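Enoyl-CoA hydratase, EchA3 (Mycobacterium marinum M, PDB 3R6H) probably acts as a lyase in lipid metabolism, as a member of the enoyl-CoA hydratase/isomerase (crotonase) family. Local coordinates at residues Lys24-Gly29 and Ala54-Val59; Leu28-Gln33 and Ile78-Gly83; Leu113-Asp118 and Glu145-Arg150. All coordinates share one frame; numbering follows the deposited sequence.

Contact 1 of 3, residues Lys24-Gly29 and Ala54-Val59; sequences KVNVLG and AGNHRV
The backbone oxygen of K24 is gripped by two side chains of the 54-59 loop. R58 NH2 reaches K24 O at 2.9 Å in the carbonyl plane, on a lone pair, and R58 NH1 adds a weak bond to the same oxygen. N56 ND2 comes instead from above that plane, 3.2 Å from K24 O, on a nearly straight path (162°). The other end of the N56 amide is held as well: chi1 of 66° sets CG between the backbone N and the carbonyl carbon, and OD1 accepts from V59 N almost along its C=O axis, at 2.9 Å, and from R58 N, forming an Asx motif and an Asx turn. N56 ND2 also bonds D21 OD1. The N26 and N56 amides point in opposite directions, their planes 46° apart, with N26 ND2 3.7 Å from N56 CG; N26 ND2 donates to F60 O. V59 CG2 packs 3.5 Å from the carbonyl oxygen V25 O, and the only apolar side-chain pair is V25 CG1 with V59 CG1, at 3.9 Å. The contact thus ties together two loops that leave neighbouring parallel strands, 15-20 and 50-54, and lead to helices 30-46 and 66-69 respectively.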
loop_
_atom_site.group_PDB
_atom_site.type_symbol
_atom_site.label_atom_id
_atom_site.label_comp_id
_atom_site.label_asym_id
_atom_site.label_seq_id
_atom_site.Cartn_x
_atom_site.Cartn_y
_atom_site.Cartn_z
ATOM N N LYS A 24 29.372 -12.934 -15.189
ATOM C CA LYS A 24 28.275 -13.899 -15.166
ATOM C C LYS A 24 26.955 -13.199 -14.768
ATOM O O LYS A 24 26.518 -12.303 -15.474
ATOM C CB LYS A 24 28.626 -15.055 -14.238
ATOM C CG LYS A 24 29.920 -15.765 -14.674
ATOM C CD LYS A 24 30.316 -16.886 -13.723
ATOM C CE LYS A 24 31.581 -17.560 -14.263
ATOM N NZ LYS A 24 32.255 -18.385 -13.228
ATOM N N VAL A 25 26.355 -13.588 -13.638
ATOM C CA VAL A 25 25.039 -13.054 -13.251
ATOM C C VAL A 25 25.094 -12.231 -11.944
ATOM O O VAL A 25 24.084 -12.036 -11.265
ATOM C CB VAL A 25 23.953 -14.155 -13.233
ATOM C CG1 VAL A 25 23.690 -14.644 -14.675
ATOM C CG2 VAL A 25 24.333 -15.315 -12.308
ATOM N N ASN A 26 26.271 -11.698 -11.633
ATOM C CA ASN A 26 26.488 -10.806 -10.482
ATOM C C ASN A 26 25.942 -11.371 -9.166
ATOM O O ASN A 26 25.313 -10.652 -8.382
ATOM C CB ASN A 26 25.851 -9.410 -10.717
ATOM C CG ASN A 26 26.537 -8.605 -11.810
ATOM O OD1 ASN A 26 27.731 -8.791 -12.107
ATOM N ND2 ASN A 26 25.777 -7.694 -12.423
ATOM N N VAL A 27 26.197 -12.644 -8.909
ATOM C CA VAL A 27 25.774 -13.211 -7.625
ATOM C C VAL A 27 26.393 -12.444 -6.468
ATOM O O VAL A 27 27.559 -12.022 -6.512
ATOM C CB VAL A 27 26.048 -14.731 -7.489
ATOM C CG1 VAL A 27 25.159 -15.546 -8.490
ATOM C CG2 VAL A 27 27.502 -14.997 -7.617
ATOM N N LEU A 28 25.592 -12.272 -5.418
ATOM C CA LEU A 28 25.981 -11.516 -4.255
ATOM C C LEU A 28 26.592 -12.438 -3.203
ATOM O O LEU A 28 26.114 -12.510 -2.075
ATOM C CB LEU A 28 24.768 -10.726 -3.718
ATOM C CG LEU A 28 24.245 -9.705 -4.743
ATOM C CD1 LEU A 28 22.759 -9.279 -4.542
ATOM C CD2 LEU A 28 25.155 -8.481 -4.768
ATOM N N GLY A 29 27.655 -13.145 -3.606
ATOM C CA GLY A 29 28.478 -13.929 -2.694
ATOM C C GLY A 29 29.434 -13.022 -1.943
ATOM O O GLY A 29 29.413 -11.791 -2.106
ATOM N N ALA A 54 24.502 -0.164 -10.444
ATOM C CA ALA A 54 24.127 -0.760 -11.720
ATOM C C ALA A 54 24.572 -2.209 -11.794
ATOM O O ALA A 54 25.509 -2.607 -11.100
ATOM C CB ALA A 54 24.743 0.036 -12.929
ATOM N N GLY A 55 23.921 -2.980 -12.661
ATOM C CA GLY A 55 24.342 -4.330 -12.964
ATOM C C GLY A 55 25.199 -4.335 -14.217
ATOM O O GLY A 55 25.840 -3.326 -14.544
ATOM N N ASN A 56 25.169 -5.460 -14.924
ATOM C CA ASN A 56 25.884 -5.584 -16.187
ATOM C C ASN A 56 24.881 -5.615 -17.342
ATOM O O ASN A 56 23.699 -5.284 -17.176
ATOM C CB ASN A 56 26.883 -6.780 -16.165
ATOM C CG ASN A 56 26.223 -8.144 -16.056
ATOM O OD1 ASN A 56 25.040 -8.328 -16.389
ATOM N ND2 ASN A 56 27.011 -9.141 -15.616
ATOM N N HIS A 57 25.327 -5.984 -18.534
ATOM C CA HIS A 57 24.421 -5.945 -19.678
ATOM C C HIS A 57 23.372 -7.031 -19.731
ATOM O O HIS A 57 22.408 -6.908 -20.488
ATOM C CB HIS A 57 25.216 -5.865 -20.999
ATOM C CG HIS A 57 25.572 -4.467 -21.347
ATOM N ND1 HIS A 57 26.582 -3.784 -20.705
ATOM C CD2 HIS A 57 25.001 -3.584 -22.201
ATOM C CE1 HIS A 57 26.640 -2.549 -21.174
ATOM N NE2 HIS A 57 25.695 -2.405 -22.085
ATOM N N ARG A 58 23.535 -8.089 -18.954
ATOM C CA ARG A 58 22.602 -9.189 -18.999
ATOM C C ARG A 58 21.693 -9.300 -17.789
ATOM O O ARG A 58 20.609 -9.881 -17.900
ATOM C CB ARG A 58 23.352 -10.486 -19.217
ATOM C CG ARG A 58 23.907 -10.527 -20.659
ATOM C CD ARG A 58 24.882 -11.672 -20.859
ATOM N NE ARG A 58 26.063 -11.503 -20.013
ATOM C CZ ARG A 58 26.249 -12.073 -18.822
ATOM N NH1 ARG A 58 25.308 -12.861 -18.278
ATOM N NH2 ARG A 58 27.375 -11.817 -18.161
ATOM N N VAL A 59 22.142 -8.778 -16.643
ATOM C CA VAL A 59 21.367 -8.881 -15.391
ATOM C C VAL A 59 21.624 -7.693 -14.488
ATOM O O VAL A 59 22.661 -7.062 -14.565
ATOM C CB VAL A 59 21.743 -10.143 -14.521
ATOM C CG1 VAL A 59 21.571 -11.478 -15.304
ATOM C CG2 VAL A 59 23.182 -10.031 -13.940
#

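Contact 2 of 3, residues Leu28-Gln33 and Ile78-Gly83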
loop_
_atom_site.group_PDB
_atom_site.type_symbol
_atom_site.label_atom_id
_atom_site.label_comp_id
_atom_site.label_asym_id
_atom_site.label_seq_id
_atom_site.Cartn_x
_atom_site.Cartn_y
_atom_site.Cartn_z
ATOM N N LEU A 28 25.592 -12.272 -5.418
ATOM C CA LEU A 28 25.981 -11.516 -4.255
ATOM C C LEU A 28 26.592 -12.438 -3.203
ATOM O O LEU A 28 26.114 -12.510 -2.075
ATOM C CB LEU A 28 24.768 -10.726 -3.718
ATOM C CG LEU A 28 24.245 -9.705 -4.743
ATOM C CD1 LEU A 28 22.759 -9.279 -4.542
ATOM C CD2 LEU A 28 25.155 -8.481 -4.768
ATOM N N GLY A 29 27.655 -13.145 -3.606
ATOM C CA GLY A 29 28.478 -13.929 -2.694
ATOM C C GLY A 29 29.434 -13.022 -1.943
ATOM O O GLY A 29 29.413 -11.791 -2.106
ATOM N N PRO A 30 30.299 -13.619 -1.121
ATOM C CA PRO A 30 31.231 -12.819 -0.326
ATOM C C PRO A 30 32.160 -11.939 -1.142
ATOM O O PRO A 30 32.457 -10.817 -0.708
ATOM C CB PRO A 30 32.022 -13.871 0.469
ATOM C CG PRO A 30 31.676 -15.172 -0.115
ATOM C CD PRO A 30 30.384 -15.053 -0.820
ATOM N N THR A 31 32.616 -12.406 -2.305
ATOM C CA THR A 31 33.517 -11.580 -3.131
ATOM C C THR A 31 32.809 -10.303 -3.648
ATOM O O THR A 31 33.341 -9.189 -3.541
ATOM C CB THR A 31 34.127 -12.352 -4.320
ATOM O OG1 THR A 31 34.921 -13.449 -3.834
ATOM C CG2 THR A 31 35.039 -11.441 -5.117
ATOM N N MET A 32 31.616 -10.479 -4.196
ATOM C CA MET A 32 30.838 -9.350 -4.707
ATOM C C MET A 32 30.467 -8.402 -3.556
ATOM O O MET A 32 30.540 -7.189 -3.701
ATOM C CB MET A 32 29.575 -9.833 -5.445
ATOM C CG MET A 32 28.699 -8.667 -5.981
ATOM S SD MET A 32 29.466 -7.668 -7.253
ATOM C CE MET A 32 29.035 -8.683 -8.679
ATOM N N GLN A 33 30.032 -8.953 -2.424
ATOM C CA GLN A 33 29.656 -8.132 -1.281
ATOM C C GLN A 33 30.808 -7.273 -0.803
ATOM O O GLN A 33 30.623 -6.115 -0.518
ATOM C CB GLN A 33 29.102 -8.964 -0.127
ATOM C CG GLN A 33 27.745 -9.582 -0.426
ATOM C CD GLN A 33 27.194 -10.375 0.734
ATOM O OE1 GLN A 33 27.565 -10.138 1.889
ATOM N NE2 GLN A 33 26.294 -11.321 0.439
ATOM N N ILE A 78 25.412 -18.250 6.611
ATOM C CA ILE A 78 24.980 -17.208 7.542
ATOM C C ILE A 78 25.692 -15.884 7.268
ATOM O O ILE A 78 25.055 -14.830 7.257
ATOM C CB ILE A 78 25.232 -17.624 9.000
ATOM C CG1 ILE A 78 24.281 -18.744 9.405
ATOM C CG2 ILE A 78 25.049 -16.461 9.956
ATOM C CD1 ILE A 78 24.731 -19.436 10.685
ATOM N N ASP A 79 27.003 -15.935 7.040
ATOM C CA ASP A 79 27.769 -14.705 6.791
ATOM C C ASP A 79 27.352 -14.030 5.476
ATOM O O ASP A 79 27.319 -12.795 5.379
ATOM C CB ASP A 79 29.268 -14.984 6.771
ATOM C CG ASP A 79 29.827 -15.329 8.165
ATOM O OD1 ASP A 79 29.075 -15.227 9.165
ATOM O OD2 ASP A 79 31.020 -15.699 8.250
ATOM N N MET A 80 27.045 -14.840 4.471
ATOM C CA MET A 80 26.637 -14.314 3.170
ATOM C C MET A 80 25.254 -13.683 3.309
ATOM O O MET A 80 25.017 -12.581 2.804
ATOM C CB MET A 80 26.613 -15.440 2.128
ATOM C CG MET A 80 26.238 -14.970 0.729
ATOM S SD MET A 80 26.058 -16.217 -0.563
ATOM C CE MET A 80 24.799 -17.288 0.092
ATOM N N LEU A 81 24.354 -14.366 4.016
ATOM C CA LEU A 81 23.016 -13.820 4.270
ATOM C C LEU A 81 23.071 -12.513 5.043
ATOM O O LEU A 81 22.463 -11.512 4.654
ATOM C CB LEU A 81 22.144 -14.813 5.037
ATOM C CG LEU A 81 21.773 -16.053 4.244
ATOM C CD1 LEU A 81 21.449 -17.222 5.201
ATOM C CD2 LEU A 81 20.604 -15.749 3.324
ATOM N N ARG A 82 23.798 -12.514 6.158
ATOM C CA ARG A 82 23.947 -11.308 6.942
ATOM C C ARG A 82 24.501 -10.139 6.110
ATOM O O ARG A 82 23.992 -9.019 6.192
ATOM C CB ARG A 82 24.856 -11.566 8.137
ATOM C CG ARG A 82 25.028 -10.394 9.048
ATOM C CD ARG A 82 26.164 -10.572 10.043
ATOM N NE ARG A 82 26.065 -11.809 10.822
ATOM C CZ ARG A 82 26.907 -12.848 10.742
ATOM N NH1 ARG A 82 27.944 -12.844 9.904
ATOM N NH2 ARG A 82 26.713 -13.908 11.527
ATOM N N GLY A 83 25.545 -10.412 5.341
ATOM C CA GLY A 83 26.200 -9.383 4.549
ATOM C C GLY A 83 25.298 -8.820 3.468
ATOM O O GLY A 83 25.393 -7.640 3.140
#
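Hydrogen bonding here is concentrated on the amide of Q33, which spans the gap to helix 75-92. Q33 NE2 donates to M80 O at 3.0 Å, nearly straight (167°), with the oxygen close to the amide plane. The same nitrogen turns back to its own segment and bonds L28 O at 2.8 Å, approaching from above that carbonyl plane. The Q33 chain is extended beyond CG, with CD anti to CA (chi2 -179°), and this carries the amide across. Van der Waals contact supplies the rest. Q33 OE1 lies against the backbone of G83, 3.1 Å from its C atom, an approach that fits a residue without a side chain. M80 crosses Q33 at about a right angle: its CG lies 3.7 Å from Q33 NE2, while its SD rests 4.0 Å from G29 CA, at the N-cap of helix 30-46. Charge stays off the joint, for D79 pairs with R82 and K75 along its own helix. V68 and L69 of helix 66-69 also touch M80. As an example of how a buried neutral amide can join two helices, the contact shows one NE2 serving two backbone carbonyls, which fixes which end of the amide is nitrogen and holds its rotation.

Contact 3 of 3, residues Leu113-Asp118 and Glu145-Arg150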
loop_
_atom_site.group_PDB
_atom_site.type_symbol
_atom_site.label_atom_id
_atom_site.label_comp_id
_atom_site.label_asym_id
_atom_site.label_seq_id
_atom_site.Cartn_x
_atom_site.Cartn_y
_atom_site.Cartn_z
ATOM N N LEU A 113 18.078 -6.126 -3.203
ATOM C CA LEU A 113 19.029 -5.049 -3.469
ATOM C C LEU A 113 18.363 -3.923 -4.297
ATOM O O LEU A 113 18.522 -2.736 -3.965
ATOM C CB LEU A 113 20.300 -5.603 -4.160
ATOM C CG LEU A 113 21.411 -4.594 -4.421
ATOM C CD1 LEU A 113 21.877 -4.063 -3.091
ATOM C CD2 LEU A 113 22.598 -5.241 -5.189
ATOM N N LEU A 114 17.628 -4.304 -5.348
ATOM C CA LEU A 114 16.898 -3.358 -6.197
ATOM C C LEU A 114 15.965 -2.487 -5.323
ATOM O O LEU A 114 15.905 -1.272 -5.482
ATOM C CB LEU A 114 16.085 -4.127 -7.264
ATOM C CG LEU A 114 15.041 -3.339 -8.033
ATOM C CD1 LEU A 114 15.750 -2.260 -8.880
ATOM C CD2 LEU A 114 14.199 -4.337 -8.872
ATOM N N CYS A 115 15.277 -3.127 -4.371
ATOM C CA CYS A 115 14.355 -2.441 -3.454
ATOM C C CYS A 115 15.046 -1.628 -2.336
ATOM O O CYS A 115 14.364 -1.028 -1.479
ATOM C CB CYS A 115 13.444 -3.464 -2.811
ATOM S SG CYS A 115 12.179 -4.106 -3.929
ATOM N N SER A 116 16.383 -1.583 -2.352
ATOM C CA SER A 116 17.147 -0.911 -1.314
ATOM C C SER A 116 17.591 0.508 -1.687
ATOM O O SER A 116 18.213 1.156 -0.868
ATOM C CB SER A 116 18.376 -1.757 -0.891
ATOM O OG SER A 116 17.982 -3.073 -0.492
ATOM N N GLY A 117 17.231 0.986 -2.891
ATOM C CA GLY A 117 17.538 2.357 -3.313
ATOM C C GLY A 117 16.331 3.273 -3.316
ATOM O O GLY A 117 15.162 2.821 -3.260
ATOM N N ASP A 118 16.581 4.570 -3.491
ATOM C CA ASP A 118 15.500 5.566 -3.450
ATOM C C ASP A 118 14.668 5.638 -4.735
ATOM O O ASP A 118 13.464 5.938 -4.678
ATOM C CB ASP A 118 16.076 6.942 -3.141
ATOM C CG ASP A 118 16.722 6.992 -1.769
ATOM O OD1 ASP A 118 15.987 7.019 -0.768
ATOM O OD2 ASP A 118 17.978 6.916 -1.693
ATOM N N GLU A 145 10.927 -7.619 5.124
ATOM C CA GLU A 145 10.756 -6.213 5.516
ATOM C C GLU A 145 11.128 -5.267 4.363
ATOM O O GLU A 145 10.490 -4.226 4.164
ATOM C CB GLU A 145 11.585 -5.912 6.760
ATOM C CG GLU A 145 11.106 -6.646 8.024
ATOM C CD GLU A 145 9.851 -6.120 8.626
ATOM O OE1 GLU A 145 9.405 -4.985 8.307
ATOM O OE2 GLU A 145 9.250 -6.868 9.453
ATOM N N VAL A 146 12.155 -5.622 3.614
ATOM C CA VAL A 146 12.553 -4.866 2.427
ATOM C C VAL A 146 11.419 -4.860 1.390
ATOM O O VAL A 146 11.043 -3.789 0.888
ATOM C CB VAL A 146 13.843 -5.425 1.801
ATOM C CG1 VAL A 146 14.091 -4.831 0.433
ATOM C CG2 VAL A 146 15.093 -5.171 2.724
ATOM N N LEU A 147 10.821 -6.030 1.143
ATOM C CA LEU A 147 9.681 -6.106 0.231
ATOM C C LEU A 147 8.492 -5.297 0.750
ATOM O O LEU A 147 7.862 -4.564 -0.002
ATOM C CB LEU A 147 9.256 -7.545 -0.040
ATOM C CG LEU A 147 10.240 -8.451 -0.774
ATOM C CD1 LEU A 147 9.648 -9.846 -0.833
ATOM C CD2 LEU A 147 10.599 -7.904 -2.183
ATOM N N LYS A 148 8.187 -5.432 2.041
ATOM C CA LYS A 148 6.992 -4.798 2.615
ATOM C C LYS A 148 7.113 -3.284 2.542
ATOM O O LYS A 148 6.116 -2.587 2.408
ATOM C CB LYS A 148 6.822 -5.203 4.066
ATOM C CG LYS A 148 5.419 -4.914 4.605
ATOM C CD LYS A 148 5.246 -5.454 5.986
ATOM C CE LYS A 148 5.790 -4.520 7.018
ATOM N NZ LYS A 148 5.215 -4.844 8.403
ATOM N N LEU A 149 8.339 -2.778 2.610
ATOM C CA LEU A 149 8.552 -1.343 2.543
ATOM C C LEU A 149 8.140 -0.739 1.189
ATOM O O LEU A 149 7.814 0.460 1.136
ATOM C CB LEU A 149 10.035 -0.992 2.788
ATOM C CG LEU A 149 10.414 0.475 2.941
ATOM C CD1 LEU A 149 9.797 1.163 4.161
ATOM C CD2 LEU A 149 11.973 0.522 3.042
ATOM N N ARG A 150 8.229 -1.519 0.110
ATOM C CA ARG A 150 8.042 -0.994 -1.265
ATOM C C ARG A 150 6.836 -1.537 -2.011
ATOM O O ARG A 150 6.223 -0.831 -2.797
ATOM C CB ARG A 150 9.289 -1.203 -2.129
ATOM C CG ARG A 150 10.592 -0.757 -1.520
ATOM C CD ARG A 150 10.578 0.664 -1.083
ATOM N NE ARG A 150 10.857 1.660 -2.131
ATOM C CZ ARG A 150 12.077 2.042 -2.518
ATOM N NH1 ARG A 150 12.229 3.029 -3.382
ATOM N NH2 ARG A 150 13.155 1.473 -2.006
#
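The guanidinium of R150 meets the chain leaving helix 109-114 with its edge, where C115 O, G117 O and D118 O all lie near its plane. G117 O is held end-on by both terminal nitrogens, NH2 at 2.7 Å and NH1 at 2.9 Å, each bond lying in the guanidinium plane. R150 NH2 makes a further, weak bond to C115 O at 2.8 Å. The arginine chain is bent twice to arrive there, with CD turned at chi2 (-55°) and NE at chi3 (-83°), and on the way its CG passes 4.1 Å from C115 CB. The two bonded carbonyls, C115 O and G117 O, lie within and at the end of the type I turn L114-G117, and the positive charge probably offsets their negative ends; D178 OD2 makes only a long, weak ion pair with R150 NH1. Beside it the contact is apolar: C115 CB packs on V146 CG1 at 3.6 Å, and C115 SG approaches L147 CD2 more loosely, at 4.5 Å. D118 directs its carboxylate elsewhere, to V98 N and to salt bridges with K209 and R213. The second subunit closes over the same region, where its S154 OG bonds R150 O and its Q158 NE2 bonds D118 O. R150 thus joins helix 141-150 to the turn between helix 109-114 and strand 119-122, at the edge of a subunit interface. In crotonase-fold enzymes the start of the helix equivalent to 109-114 typically contributes to the oxyanion hole; this contact lies at its opposite end.

Overall arrangement
The three contacts follow one theme, side chains bonding backbone carbonyls, in different settings. Contact 3 is wholly buried, nearest the centre of the chain and beside another subunit, whereas contacts 1 and 2 lie farther out, each only partly buried and touched by no other chain. Contacts 1 and 2 share L28 and G29, so the segment tied to the 54-59 loop runs into the one tied to helix 75-92, and V27 O and N26 OD1 pack on M32. L28 CD1 also meets L113 CD2, linking both to contact 3. An arginine bonds backbone oxygen in the partly buried loop pair, with N56 beside it, and in the buried turn; contact 2 relies on a neutral amide.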